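Local structure of protein (superoxide dismutase) (Aquifex pyrophilus, 1COJ) at the interface of chains A and B. The protein catalyses the dismutation of superoxide to hydrogen peroxide and dioxygen, using one iron ion per subunit, in a homotetramer from a hyperthermophilic bacterium. Coordinates in Å, arbitrary orientation; residue numbers count along the deposited sequence, not the author numbering. Chains: chain A/B, Protein (superoxide dismutase).

The interface of chains A and B. Residues chain A 152-155; chain B 75-76, 152-153.
The hydroxyl OG1 of A:Thr154 is gripped by an amide of chain B and by a water. B:Asn152 ND2 donates to A:Thr154 OG1 at 3.1 Å, nearly straight and almost in the plane of its own amide. Water 1 sits 2.8 Å from A:Thr154 OG1. That water also lies 2.9 Å from the backbone oxygen B:Leu153 O, so it bridges the two loops. This is a two-fold subunit interface of an iron/manganese superoxide dismutase homotetramer, where the loop at 152-155 of one subunit meets its mate and the helix 63-86 of the partner. The A:Thr154 and B:Asn152 side chains cross at about a right angle; in the asparagine, chi1 of -48° sets CG beside the backbone N, and chi2 of 56° turns ND2 toward the threonine. Replacing B:Asn152 by alanine would probably leave the A:Thr154 hydroxyl without its amide donor and open a gap over the backbone carbonyl of A:Asn152, whose oxygen lies 3.4 Å from B:Asn152 CG. Beside the asparagine amide, the thioether of B:Met76 leans in from the helix 63-86. Its SD packs 3.7 Å from A:Thr154 CB and takes a weak hydrogen bond from A:Thr154 N at 3.5 Å. Bends at chi2 and chi3 curl the methionine tip, and its methyl CE meets A:Leu153 CD2 at 3.9 Å. A:Leu153 CD2 also comes within 4.2 Å of B:Tyr75 CD2, a ring carbon.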
ATOM      1  N   ASN A 152      -0.906   8.659  -6.330  1.00  7.69           N
ATOM      2  CA  ASN A 152      -0.896   9.509  -7.515  1.00  8.58           C
ATOM      3  C   ASN A 152      -2.331   9.844  -7.877  1.00 10.74           C
ATOM      4  O   ASN A 152      -3.195   8.965  -7.859  1.00 12.42           O
ATOM      5  CB  ASN A 152      -0.311   8.784  -8.738  1.00  9.39           C
ATOM      6  CG  ASN A 152       1.002   8.083  -8.459  1.00 12.06           C
ATOM      7  OD1 ASN A 152       1.096   7.256  -7.560  1.00 13.82           O
ATOM      8  ND2 ASN A 152       2.009   8.379  -9.261  1.00 11.22           N
ATOM      9  N   LEU A 153      -2.586  11.101  -8.223  1.00 10.56           N
ATOM     10  CA  LEU A 153      -3.917  11.491  -8.653  1.00  9.51           C
ATOM     11  C   LEU A 153      -4.015  11.249 -10.160  1.00 10.85           C
ATOM     12  O   LEU A 153      -3.121  11.633 -10.924  1.00  9.51           O
ATOM     13  CB  LEU A 153      -4.188  12.967  -8.350  1.00 10.36           C
ATOM     14  CG  LEU A 153      -4.412  13.384  -6.896  1.00  9.89           C
ATOM     15  CD1 LEU A 153      -4.512  14.893  -6.825  1.00 14.75           C
ATOM     16  CD2 LEU A 153      -5.672  12.747  -6.335  1.00  9.58           C
ATOM     17  N   THR A 154      -5.067  10.558 -10.577  1.00  9.48           N
ATOM     18  CA  THR A 154      -5.300  10.291 -11.988  1.00 10.24           C
ATOM     19  C   THR A 154      -5.504  11.638 -12.696  1.00 11.10           C
ATOM     20  O   THR A 154      -6.070  12.569 -12.113  1.00 12.01           O
ATOM     21  CB  THR A 154      -6.587   9.434 -12.166  1.00 11.07           C
ATOM     22  OG1 THR A 154      -6.374   8.120 -11.643  1.00 11.43           O
ATOM     23  CG2 THR A 154      -6.975   9.324 -13.628  1.00  9.40           C
ATOM     24  N   GLY A 155      -4.983  11.757 -13.914  1.00 11.23           N
ATOM     25  CA  GLY A 155      -5.149  12.973 -14.696  1.00 11.96           C
ATOM     26  C   GLY A 155      -4.268  14.176 -14.411  1.00 12.48           C
ATOM     27  O   GLY A 155      -4.192  15.086 -15.234  1.00 15.76           O
TER
ATOM     28  N   TYR B  75     -10.938  12.042  -2.959  1.00  8.46           N
ATOM     29  CA  TYR B  75     -11.120  12.789  -4.197  1.00  8.42           C
ATOM     30  C   TYR B  75     -11.204  11.838  -5.379  1.00  8.43           C
ATOM     31  O   TYR B  75     -12.037  12.021  -6.269  1.00  7.32           O
ATOM     32  CB  TYR B  75     -10.001  13.810  -4.404  1.00  8.47           C
ATOM     33  CG  TYR B  75     -10.250  14.738  -5.573  1.00  7.44           C
ATOM     34  CD1 TYR B  75     -11.401  15.527  -5.637  1.00  8.62           C
ATOM     35  CD2 TYR B  75      -9.342  14.815  -6.625  1.00  8.31           C
ATOM     36  CE1 TYR B  75     -11.643  16.369  -6.726  1.00  8.78           C
ATOM     37  CE2 TYR B  75      -9.572  15.653  -7.718  1.00  8.44           C
ATOM     38  CZ  TYR B  75     -10.722  16.425  -7.763  1.00  9.25           C
ATOM     39  OH  TYR B  75     -10.955  17.242  -8.847  1.00  9.57           O
ATOM     40  N   MET B  76     -10.339  10.825  -5.397  1.00  7.76           N
ATOM     41  CA  MET B  76     -10.367   9.847  -6.478  1.00  8.60           C
ATOM     42  C   MET B  76     -11.660   9.048  -6.390  1.00  9.81           C
ATOM     43  O   MET B  76     -12.236   8.669  -7.409  1.00  9.79           O
ATOM     44  CB  MET B  76      -9.147   8.926  -6.431  1.00  7.53           C
ATOM     45  CG  MET B  76      -7.875   9.568  -6.968  1.00  8.92           C
ATOM     46  SD  MET B  76      -7.959   9.939  -8.733  1.00 12.88           S
ATOM     47  CE  MET B  76      -8.523  11.654  -8.741  1.00  8.88           C
ATOM     48  N   ASN B 152      -2.480   4.354  -9.526  1.00  7.69           N
ATOM     49  CA  ASN B 152      -2.958   5.300 -10.530  1.00  8.58           C
ATOM     50  C   ASN B 152      -1.757   5.865 -11.265  1.00 10.74           C
ATOM     51  O   ASN B 152      -0.755   6.215 -10.637  1.00 12.42           O
ATOM     52  CB  ASN B 152      -3.667   6.505  -9.891  1.00  9.39           C
ATOM     53  CG  ASN B 152      -4.698   6.123  -8.851  1.00 12.06           C
ATOM     54  OD1 ASN B 152      -4.395   5.424  -7.890  1.00 13.82           O
ATOM     55  ND2 ASN B 152      -5.912   6.619  -9.014  1.00 11.22           N
ATOM     56  N   LEU B 153      -1.858   5.975 -12.585  1.00 10.56           N
ATOM     57  CA  LEU B 153      -0.783   6.573 -13.358  1.00  9.51           C
ATOM     58  C   LEU B 153      -1.016   8.085 -13.398  1.00 10.85           C
ATOM     59  O   LEU B 153      -2.131   8.548 -13.667  1.00  9.51           O
ATOM     60  CB  LEU B 153      -0.752   6.020 -14.785  1.00 10.36           C
ATOM     61  CG  LEU B 153      -0.264   4.587 -15.001  1.00  9.89           C
ATOM     62  CD1 LEU B 153      -0.459   4.213 -16.455  1.00 14.75           C
ATOM     63  CD2 LEU B 153       1.199   4.446 -14.614  1.00  9.58           C
TER
HETATM   64  O   HOH W   1      -4.580   6.953 -13.442  1.00 10.07           O